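Local coordinates for protein NleG5-1 effector (Enterobacteria phage YYZ-2008, PDB 5VGC) that probably acts as a RING/U-box-like E3 ubiquitin ligase, a secreted bacterial effector that helps pass ubiquitin on, and carries bound calcium ions, at residues Ser15-Ile20 with Ile78-Arg83; Glu117-Ile122 with Leu176-Ala181; Asn128-Gln133 with Glu149-Val154. The protein carries 1 engineered substitution. All coordinates share one frame; numbering follows the deposited sequence.

Interaction 1. Residues Ser15-Ile20 with Ile78-Arg83; sequences SFLSDI and IEHIER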
loop_
_atom_site.group_PDB
_atom_site.type_symbol
_atom_site.label_atom_id
_atom_site.label_comp_id
_atom_site.label_asym_id
_atom_site.label_seq_id
_atom_site.Cartn_x
_atom_site.Cartn_y
_atom_site.Cartn_z
ATOM N N SER A 15 -31.602 19.545 -3.765
ATOM C CA SER A 15 -31.230 18.280 -3.092
ATOM C C SER A 15 -30.412 18.429 -1.788
ATOM O O SER A 15 -29.940 17.422 -1.236
ATOM C CB SER A 15 -30.526 17.346 -4.080
ATOM O OG SER A 15 -29.757 18.065 -5.022
ATOM N N PHE A 16 -30.271 19.654 -1.277
ATOM C CA PHE A 16 -29.636 19.899 0.037
ATOM C C PHE A 16 -30.589 20.530 1.079
ATOM O O PHE A 16 -31.609 21.111 0.758
ATOM C CB PHE A 16 -28.366 20.746 -0.113
ATOM C CG PHE A 16 -28.559 22.024 -0.880
ATOM C CD1 PHE A 16 -28.917 23.191 -0.224
ATOM C CD2 PHE A 16 -28.380 22.059 -2.259
ATOM C CE1 PHE A 16 -29.088 24.371 -0.928
ATOM C CE2 PHE A 16 -28.549 23.231 -2.972
ATOM C CZ PHE A 16 -28.908 24.392 -2.307
ATOM N N LEU A 17 -30.203 20.383 2.338
ATOM C CA LEU A 17 -30.843 20.978 3.493
ATOM C C LEU A 17 -30.059 22.216 3.949
ATOM O O LEU A 17 -28.874 22.404 3.578
ATOM C CB LEU A 17 -30.845 19.982 4.661
ATOM C CG LEU A 17 -31.221 18.527 4.414
ATOM C CD1 LEU A 17 -30.901 17.712 5.659
ATOM C CD2 LEU A 17 -32.688 18.389 4.075
ATOM N N SER A 18 -30.719 23.027 4.782
ATOM C CA SER A 18 -30.120 24.240 5.348
ATOM C C SER A 18 -29.057 23.932 6.398
ATOM O O SER A 18 -28.949 22.791 6.877
ATOM C CB SER A 18 -31.198 25.115 5.997
ATOM O OG SER A 18 -32.177 25.501 5.056
ATOM N N ASP A 19 -28.295 24.970 6.754
ATOM C CA ASP A 19 -27.190 24.884 7.721
ATOM C C ASP A 19 -27.652 24.336 9.088
ATOM O O ASP A 19 -28.181 25.070 9.932
ATOM C CB ASP A 19 -26.525 26.277 7.875
ATOM C CG ASP A 19 -25.131 26.225 8.508
ATOM O OD1 ASP A 19 -24.710 25.156 9.008
ATOM O OD2 ASP A 19 -24.458 27.279 8.501
ATOM N N ILE A 20 -27.446 23.033 9.278
ATOM C CA ILE A 20 -27.771 22.330 10.533
ATOM C C ILE A 20 -26.760 22.706 11.646
ATOM O O ILE A 20 -25.564 22.842 11.363
ATOM C CB ILE A 20 -27.783 20.790 10.302
ATOM C CG1 ILE A 20 -28.924 20.386 9.366
ATOM C CG2 ILE A 20 -27.929 19.988 11.607
ATOM C CD1 ILE A 20 -28.815 18.968 8.849
ATOM N N ILE A 78 -30.118 11.322 1.620
ATOM C CA ILE A 78 -29.116 10.455 2.276
ATOM C C ILE A 78 -27.711 10.877 1.872
ATOM O O ILE A 78 -26.833 10.995 2.733
ATOM C CB ILE A 78 -29.304 8.943 1.993
ATOM C CG1 ILE A 78 -30.593 8.442 2.645
ATOM C CG2 ILE A 78 -28.107 8.136 2.547
ATOM C CD1 ILE A 78 -30.922 6.987 2.401
ATOM N N GLU A 79 -27.492 11.097 0.573
ATOM C CA GLU A 79 -26.188 11.599 0.125
ATOM C C GLU A 79 -25.797 12.868 0.870
ATOM O O GLU A 79 -24.678 12.964 1.401
ATOM C CB GLU A 79 -26.157 11.826 -1.384
ATOM C CG GLU A 79 -25.544 10.651 -2.127
ATOM C CD GLU A 79 -25.414 10.910 -3.598
ATOM O OE1 GLU A 79 -25.529 9.942 -4.390
ATOM O OE2 GLU A 79 -25.204 12.086 -3.957
ATOM N N HIS A 80 -26.727 13.829 0.918
ATOM C CA HIS A 80 -26.489 15.065 1.678
ATOM C C HIS A 80 -26.185 14.812 3.157
ATOM O O HIS A 80 -25.206 15.325 3.696
ATOM C CB HIS A 80 -27.658 16.037 1.592
ATOM C CG HIS A 80 -27.330 17.394 2.150
ATOM N ND1 HIS A 80 -27.595 17.750 3.451
ATOM C CD2 HIS A 80 -26.736 18.472 1.582
ATOM C CE1 HIS A 80 -27.193 18.993 3.657
ATOM N NE2 HIS A 80 -26.671 19.453 2.537
ATOM N N ILE A 81 -27.017 14.024 3.812
ATOM C CA ILE A 81 -26.792 13.761 5.231
ATOM C C ILE A 81 -25.413 13.140 5.435
ATOM O O ILE A 81 -24.655 13.557 6.324
ATOM C CB ILE A 81 -27.889 12.858 5.840
ATOM C CG1 ILE A 81 -29.214 13.611 5.902
ATOM C CG2 ILE A 81 -27.501 12.407 7.248
ATOM C CD1 ILE A 81 -30.411 12.692 5.974
ATOM N N GLU A 82 -25.101 12.148 4.603
ATOM C CA GLU A 82 -23.801 11.485 4.625
ATOM C C GLU A 82 -22.677 12.496 4.449
ATOM O O GLU A 82 -21.738 12.510 5.246
ATOM C CB GLU A 82 -23.710 10.390 3.556
ATOM C CG GLU A 82 -24.428 9.117 3.947
ATOM C CD GLU A 82 -24.388 8.047 2.868
ATOM O OE1 GLU A 82 -23.969 8.351 1.717
ATOM O OE2 GLU A 82 -24.765 6.898 3.188
ATOM N N ARG A 83 -22.769 13.337 3.424
ATOM C CA ARG A 83 -21.725 14.336 3.226
ATOM C C ARG A 83 -21.613 15.295 4.422
ATOM O O ARG A 83 -20.517 15.659 4.830
ATOM C CB ARG A 83 -21.942 15.128 1.934
ATOM C CG ARG A 83 -21.613 14.356 0.678
ATOM C CD ARG A 83 -21.397 15.282 -0.500
ATOM N NE ARG A 83 -21.375 14.464 -1.706
ATOM C CZ ARG A 83 -20.294 13.858 -2.207
ATOM N NH1 ARG A 83 -19.092 13.943 -1.628
ATOM N NH2 ARG A 83 -20.412 13.135 -3.295
#

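Interaction 2. Residues Glu117-Ile122 with Leu176-Ala181; sequences ELLDKI and LVKTRA. With CA (calcium ion), chain E.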
loop_
_atom_site.group_PDB
_atom_site.type_symbol
_atom_site.label_atom_id
_atom_site.label_comp_id
_atom_site.label_asym_id
_atom_site.label_seq_id
_atom_site.Cartn_x
_atom_site.Cartn_y
_atom_site.Cartn_z
ATOM N N GLU A 117 2.563 -15.381 -17.946
ATOM C CA GLU A 117 3.906 -15.942 -17.851
ATOM C C GLU A 117 4.029 -17.052 -16.767
ATOM O O GLU A 117 4.568 -18.156 -17.022
ATOM C CB GLU A 117 4.909 -14.796 -17.629
ATOM C CG GLU A 117 6.323 -15.195 -17.204
ATOM C CD GLU A 117 7.406 -14.186 -17.546
ATOM O OE1 GLU A 117 7.148 -13.291 -18.380
ATOM O OE2 GLU A 117 8.516 -14.314 -16.979
ATOM N N LEU A 118 3.512 -16.768 -15.577
ATOM C CA LEU A 118 3.569 -17.709 -14.462
ATOM C C LEU A 118 2.768 -19.006 -14.758
ATOM O O LEU A 118 3.266 -20.154 -14.560
ATOM C CB LEU A 118 3.064 -17.019 -13.194
ATOM C CG LEU A 118 3.110 -17.738 -11.862
ATOM C CD1 LEU A 118 4.490 -18.301 -11.594
ATOM C CD2 LEU A 118 2.739 -16.729 -10.794
ATOM N N LEU A 119 1.536 -18.814 -15.231
ATOM C CA LEU A 119 0.689 -19.939 -15.621
ATOM C C LEU A 119 1.316 -20.762 -16.754
ATOM O O LEU A 119 1.325 -22.018 -16.708
ATOM C CB LEU A 119 -0.705 -19.449 -16.027
ATOM C CG LEU A 119 -1.584 -18.925 -14.889
ATOM C CD1 LEU A 119 -2.882 -18.390 -15.443
ATOM C CD2 LEU A 119 -1.890 -20.010 -13.862
ATOM N N ASP A 120 1.852 -20.060 -17.749
ATOM C CA ASP A 120 2.594 -20.730 -18.831
ATOM C C ASP A 120 3.762 -21.530 -18.274
ATOM O O ASP A 120 3.965 -22.692 -18.685
ATOM C CB ASP A 120 3.094 -19.735 -19.911
ATOM C CG ASP A 120 1.994 -19.308 -20.880
ATOM O OD1 ASP A 120 0.866 -19.848 -20.821
ATOM O OD2 ASP A 120 2.254 -18.418 -21.720
ATOM N N LYS A 121 4.525 -20.943 -17.347
ATOM C CA LYS A 121 5.635 -21.709 -16.776
ATOM C C LYS A 121 5.151 -22.919 -15.990
ATOM O O LYS A 121 5.761 -24.006 -16.090
ATOM C CB LYS A 121 6.577 -20.877 -15.932
ATOM C CG LYS A 121 7.803 -21.667 -15.510
ATOM C CD LYS A 121 8.984 -20.773 -15.237
ATOM C CE LYS A 121 10.224 -21.612 -14.983
ATOM N NZ LYS A 121 11.226 -20.755 -14.273
ATOM N N ILE A 122 4.069 -22.767 -15.227
ATOM C CA ILE A 122 3.513 -23.959 -14.548
ATOM C C ILE A 122 3.210 -25.033 -15.608
ATOM O O ILE A 122 3.724 -26.190 -15.542
ATOM C CB ILE A 122 2.271 -23.619 -13.697
ATOM C CG1 ILE A 122 2.732 -22.887 -12.431
ATOM C CG2 ILE A 122 1.486 -24.879 -13.333
ATOM C CD1 ILE A 122 1.616 -22.245 -11.639
ATOM N N LEU A 176 -3.426 -21.470 -6.280
ATOM C CA LEU A 176 -2.630 -20.551 -5.447
ATOM C C LEU A 176 -2.264 -19.291 -6.222
ATOM O O LEU A 176 -2.393 -18.161 -5.676
ATOM C CB LEU A 176 -1.337 -21.188 -4.935
ATOM C CG LEU A 176 -1.455 -22.342 -3.949
ATOM C CD1 LEU A 176 -0.083 -22.943 -3.666
ATOM C CD2 LEU A 176 -2.118 -21.928 -2.667
ATOM N N VAL A 177 -1.812 -19.479 -7.468
ATOM C CA VAL A 177 -1.399 -18.330 -8.280
ATOM C C VAL A 177 -2.613 -17.450 -8.643
ATOM O O VAL A 177 -2.588 -16.219 -8.421
ATOM C CB VAL A 177 -0.615 -18.782 -9.538
ATOM C CG1 VAL A 177 -0.426 -17.638 -10.538
ATOM C CG2 VAL A 177 0.723 -19.347 -9.124
ATOM N N LYS A 178 -3.678 -18.069 -9.165
ATOM C CA LYS A 178 -4.869 -17.302 -9.551
ATOM C C LYS A 178 -5.534 -16.537 -8.406
ATOM O O LYS A 178 -6.099 -15.472 -8.625
ATOM C CB LYS A 178 -5.877 -18.187 -10.256
ATOM C CG LYS A 178 -5.451 -18.586 -11.678
ATOM C CD LYS A 178 -6.581 -19.360 -12.323
ATOM C CE LYS A 178 -6.329 -19.755 -13.754
ATOM N NZ LYS A 178 -7.568 -20.405 -14.265
ATOM N N THR A 179 -5.464 -17.067 -7.187
ATOM C CA THR A 179 -5.969 -16.364 -6.011
ATOM C C THR A 179 -4.901 -15.464 -5.388
ATOM O O THR A 179 -5.140 -14.901 -4.328
ATOM C CB THR A 179 -6.516 -17.332 -4.931
ATOM O OG1 THR A 179 -5.465 -18.167 -4.428
ATOM C CG2 THR A 179 -7.650 -18.200 -5.483
ATOM N N ARG A 180 -3.725 -15.314 -6.021
ATOM C CA ARG A 180 -2.661 -14.471 -5.464
ATOM C C ARG A 180 -2.301 -14.877 -4.009
ATOM O O ARG A 180 -1.884 -14.038 -3.191
ATOM C CB ARG A 180 -3.066 -12.969 -5.546
ATOM C CG ARG A 180 -2.921 -12.326 -6.920
ATOM C CD ARG A 180 -4.016 -12.729 -7.901
ATOM N NE ARG A 180 -3.908 -11.980 -9.163
ATOM C CZ ARG A 180 -4.725 -12.121 -10.210
ATOM N NH1 ARG A 180 -5.725 -13.001 -10.175
ATOM N NH2 ARG A 180 -4.541 -11.385 -11.303
ATOM N N ALA A 181 -2.440 -16.169 -3.697
ATOM C CA ALA A 181 -2.191 -16.651 -2.335
ATOM C C ALA A 181 -0.700 -16.759 -2.092
ATOM O O ALA A 181 0.100 -16.970 -3.025
ATOM C CB ALA A 181 -2.822 -18.013 -2.108
HETATM CA CA CA E . -1.127 -12.129 -1.844
HETATM O O HOH W 1 0.989 -13.109 -1.820
#

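Interaction 3. Residues Asn128-Gln133 with Glu149-Val154; sequences NVEHAQ and EPEDGV. With CA (calcium ion), chain G; CA (calcium ion), chain F.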
loop_
_atom_site.group_PDB
_atom_site.type_symbol
_atom_site.label_atom_id
_atom_site.label_comp_id
_atom_site.label_asym_id
_atom_site.label_seq_id
_atom_site.Cartn_x
_atom_site.Cartn_y
_atom_site.Cartn_z
ATOM N N ASN A 128 3.712 -35.731 -15.661
ATOM C CA ASN A 128 3.005 -36.951 -15.260
ATOM C C ASN A 128 3.817 -37.640 -14.149
ATOM O O ASN A 128 4.914 -38.174 -14.405
ATOM C CB ASN A 128 2.868 -37.846 -16.513
ATOM C CG ASN A 128 2.155 -39.172 -16.259
ATOM O OD1 ASN A 128 2.317 -39.839 -15.240
ATOM N ND2 ASN A 128 1.368 -39.561 -17.217
ATOM N N VAL A 129 3.268 -37.632 -12.935
ATOM C CA VAL A 129 4.014 -38.171 -11.792
ATOM C C VAL A 129 4.355 -39.641 -11.991
ATOM O O VAL A 129 5.542 -40.038 -11.846
ATOM C CB VAL A 129 3.279 -37.955 -10.457
ATOM C CG1 VAL A 129 4.108 -38.467 -9.272
ATOM C CG2 VAL A 129 2.953 -36.468 -10.298
ATOM N N GLU A 130 3.354 -40.450 -12.334
ATOM C CA GLU A 130 3.583 -41.895 -12.406
ATOM C C GLU A 130 4.550 -42.249 -13.543
ATOM O O GLU A 130 5.411 -43.090 -13.350
ATOM C CB GLU A 130 2.330 -42.781 -12.225
ATOM C CG GLU A 130 1.218 -42.643 -13.212
ATOM C CD GLU A 130 -0.184 -42.918 -12.654
ATOM O OE1 GLU A 130 -0.456 -42.802 -11.443
ATOM O OE2 GLU A 130 -1.069 -43.251 -13.471
ATOM N N HIS A 131 4.478 -41.562 -14.674
ATOM C CA HIS A 131 5.549 -41.693 -15.688
ATOM C C HIS A 131 6.941 -41.211 -15.228
ATOM O O HIS A 131 7.931 -41.632 -15.837
ATOM C CB HIS A 131 5.181 -41.061 -17.033
ATOM C CG HIS A 131 4.227 -41.885 -17.850
ATOM N ND1 HIS A 131 3.354 -41.318 -18.751
ATOM C CD2 HIS A 131 3.994 -43.223 -17.895
ATOM C CE1 HIS A 131 2.629 -42.266 -19.321
ATOM N NE2 HIS A 131 2.999 -43.432 -18.818
ATOM N N ALA A 132 7.049 -40.354 -14.196
ATOM C CA ALA A 132 8.365 -39.786 -13.851
ATOM C C ALA A 132 9.224 -40.779 -13.083
ATOM O O ALA A 132 10.461 -40.640 -13.023
ATOM C CB ALA A 132 8.222 -38.503 -13.060
ATOM N N GLN A 133 8.562 -41.775 -12.496
ATOM C CA GLN A 133 9.230 -42.892 -11.839
ATOM C C GLN A 133 10.188 -42.329 -10.793
ATOM O O GLN A 133 11.394 -42.538 -10.829
ATOM C CB GLN A 133 9.889 -43.809 -12.868
ATOM C CG GLN A 133 8.896 -44.733 -13.575
ATOM C CD GLN A 133 9.554 -45.686 -14.567
ATOM O OE1 GLN A 133 9.731 -46.874 -14.284
ATOM N NE2 GLN A 133 9.921 -45.166 -15.740
ATOM N N GLU A 149 -1.225 -37.718 -3.653
ATOM C CA GLU A 149 -0.286 -37.799 -4.764
ATOM C C GLU A 149 -1.001 -37.259 -5.993
ATOM O O GLU A 149 -2.043 -37.786 -6.365
ATOM C CB GLU A 149 0.193 -39.234 -5.005
ATOM C CG GLU A 149 1.290 -39.315 -6.062
ATOM C CD GLU A 149 1.599 -40.717 -6.478
ATOM O OE1 GLU A 149 1.929 -41.496 -5.574
ATOM O OE2 GLU A 149 1.522 -41.045 -7.697
ATOM N N PRO A 150 -0.452 -36.209 -6.620
ATOM C CA PRO A 150 -1.091 -35.679 -7.834
ATOM C C PRO A 150 -0.776 -36.542 -9.041
ATOM O O PRO A 150 0.237 -37.231 -9.048
ATOM C CB PRO A 150 -0.448 -34.297 -7.984
ATOM C CG PRO A 150 0.901 -34.469 -7.392
ATOM C CD PRO A 150 0.764 -35.446 -6.265
ATOM N N GLU A 151 -1.647 -36.508 -10.047
ATOM C CA GLU A 151 -1.370 -37.141 -11.339
ATOM C C GLU A 151 -0.435 -36.294 -12.176
ATOM O O GLU A 151 0.606 -36.772 -12.675
ATOM C CB GLU A 151 -2.666 -37.429 -12.060
ATOM C CG GLU A 151 -3.665 -38.359 -11.320
ATOM C CD GLU A 151 -3.089 -39.396 -10.332
ATOM O OE1 GLU A 151 -3.313 -39.203 -9.100
ATOM O OE2 GLU A 151 -2.416 -40.413 -10.751
ATOM N N ASP A 152 -0.799 -35.026 -12.309
ATOM C CA ASP A 152 0.086 -33.998 -12.872
ATOM C C ASP A 152 0.698 -33.190 -11.754
ATOM O O ASP A 152 -0.014 -32.516 -11.011
ATOM C CB ASP A 152 -0.696 -33.097 -13.828
ATOM C CG ASP A 152 -1.283 -33.882 -14.974
ATOM O OD1 ASP A 152 -0.488 -34.555 -15.673
ATOM O OD2 ASP A 152 -2.515 -33.838 -15.175
ATOM N N GLY A 153 2.019 -33.265 -11.641
ATOM C CA GLY A 153 2.728 -32.626 -10.549
ATOM C C GLY A 153 3.644 -31.529 -11.047
ATOM O O GLY A 153 4.046 -31.543 -12.208
ATOM N N VAL A 154 3.968 -30.583 -10.162
ATOM C CA VAL A 154 4.885 -29.483 -10.468
ATOM C C VAL A 154 5.832 -29.240 -9.289
ATOM O O VAL A 154 5.388 -29.242 -8.111
ATOM C CB VAL A 154 4.136 -28.166 -10.723
ATOM C CG1 VAL A 154 5.104 -27.062 -11.131
ATOM C CG2 VAL A 154 3.052 -28.320 -11.786
HETATM CA CA CA G . -1.941 -42.542 -9.519
HETATM CA CA CA F . -3.212 -43.254 -13.707
HETATM O O HOH W 2 0.311 -39.606 -12.831
HETATM O O HOH W 3 -2.970 -40.648 -13.662
HETATM O O HOH W 4 -2.130 -43.018 -15.764
#

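Interaction 1. Residues Ser15-Ile20 with Ile78-Arg83
With His-80 CG anti to its backbone N (chi1 -170°) and Leu-17 CG anti to its own carbonyl carbon (chi1 -44°), the imidazole and the leucine side chain meet and cross obliquely. A loop packs on a helix in the N-terminal part of the chain: the irregular segment 15-20, just ahead of helix 22-34, lies against helix 68-85. His-80 reaches out from the helix, and its ring rests on backbone rather than on another flat side chain. Phe-16 CA and Leu-17 N both stand over one face of the imidazole, displaced toward its rim, and each is 3.5 Å above the plane of the His-80 ring. Beside them, Phe-16 CB packs near the ring carbon CD2 of His-80, while the phenyl group itself leads away from the helix. Leu-17 CG lies on the same side of the ring plane, toward the nitrogen, 3.8 Å from His-80 ND1. The tip of Leu-17 goes further, CD1 lying 4.4 Å from Ile-81 CG1, and the strand 37-41 adds Leu-41 against both of these side chains. The contact between the two segments is thus made by van der Waals packing. The charged residues further along the helix turn elsewhere: Glu-82 bonds to Gly-59 N and Ser-92, and Arg-83 forms a salt bridge with Glu-94. At the first residue of segment 15-20, Ser-15 O comes within 3.9 Å of His-80 CB.

Interaction 2. Residues Glu117-Ile122 with Leu176-Ala181
Leu-119 and Val-177 mark the closest backbone approach, CA to CA 7.8 Å, where the middle of helix 111-125 faces the last turn of helix 170-178. Val-177 points toward helix 111-125. Its CG1, anti to the backbone N (chi1 168°), and its CG2 both meet Leu-118, and the two side chains come together tip to tip. Leu-118 presents mainly its CD2 branch, which lies 3.7 Å from Val-177 CG2. Ile-122, one turn further along its helix, slides past the valine in the opposite direction, with Ile-122 CD1 3.9 Å from Val-177 CG2. At the margin, the extended chain of Lys-178 crosses Leu-119 at about a right angle, and its CE lies 4.1 Å from Leu-119 CD1. Leu-115 and Ile-190 also touch Val-177. Just beyond, a Schellman motif ends helix 170-178: Ala-181 N bonds to Leu-176 O and Arg-180 N to Val-177 O, with Arg-180 at positive phi as the C-prime residue. The arginine folds back so that NH1 donates to Lys-178 O at 2.9 Å, while NE bonds to Ser-111 OG. Arg-180 O binds a calcium ion at 2.5 Å. The contact therefore divides in two: between these segments of the RING-clan region the touching groups are aliphatic, and the polar work is left to the helix end, where backbone carbonyls take up a guanidinium N-H and a metal ion.

Interaction 3. Residues Asn128-Gln133 with Glu149-Val154
Backbone hydrogen bonding is led by Val-129 N, which donates to Glu-151 O at 2.8 Å in a nearly straight bond (173° at the hydrogen). The same carbonyl O accepts from water 2, which in turn accepts from Glu-130 N, so the water bridges the two segments. Asn-128 caps the short helix that follows: its OD1 receives His-131 N at 2.8 Å, the donor standing 52° out of the carbonyl plane. Asn-128 also pairs with Asp-152 as an antiparallel non-hydrogen-bonded pair, joining strands 127-128 and 152-157 in an antiparallel sheet of this RING-clan region. Apolar packing falls to Val-129, whose CG2 meets Pro-150 CG at 4.1 Å. Its other methyl, CG1, lies 4.0 Å from Glu-149 OE2, a carboxylate whose OE1 is held in a salt bridge by Arg-141. Metal binding joins the acidic ends. Glu-130 OE1, at 2.4 Å, and Glu-151 OE2, at 2.5 Å, share one calcium ion, their carboxylate planes turned 73° apart; the cation probably offsets the repulsion between the two groups. The second oxygen of Glu-130, OE2, binds another calcium ion at 2.2 Å, and water 3 on that ion donates to Glu-151 OE2.

How the interactions relate
From the N terminus, interaction 1 comes first: it closes a loop that runs through helix 22-34 and the three-stranded sheet to helix 68-85, and it is complete before the others begin. Interaction 2 then opens on helix 111-125 and closes at the end of helix 170-178. Interaction 3 is nested inside that loop, joining strand 127-128 and the short helix 129-132 to the loop before strand 152-157 and to its start. The centres of interactions 2 and 3 are about 19 Å apart, and the two touch where Ile-122 CG2 packs on Val-154 CG2 (4.1 Å). Interaction 1 lies on the opposite side of the chain's centre, about 48 Å from interaction 2, centre to centre.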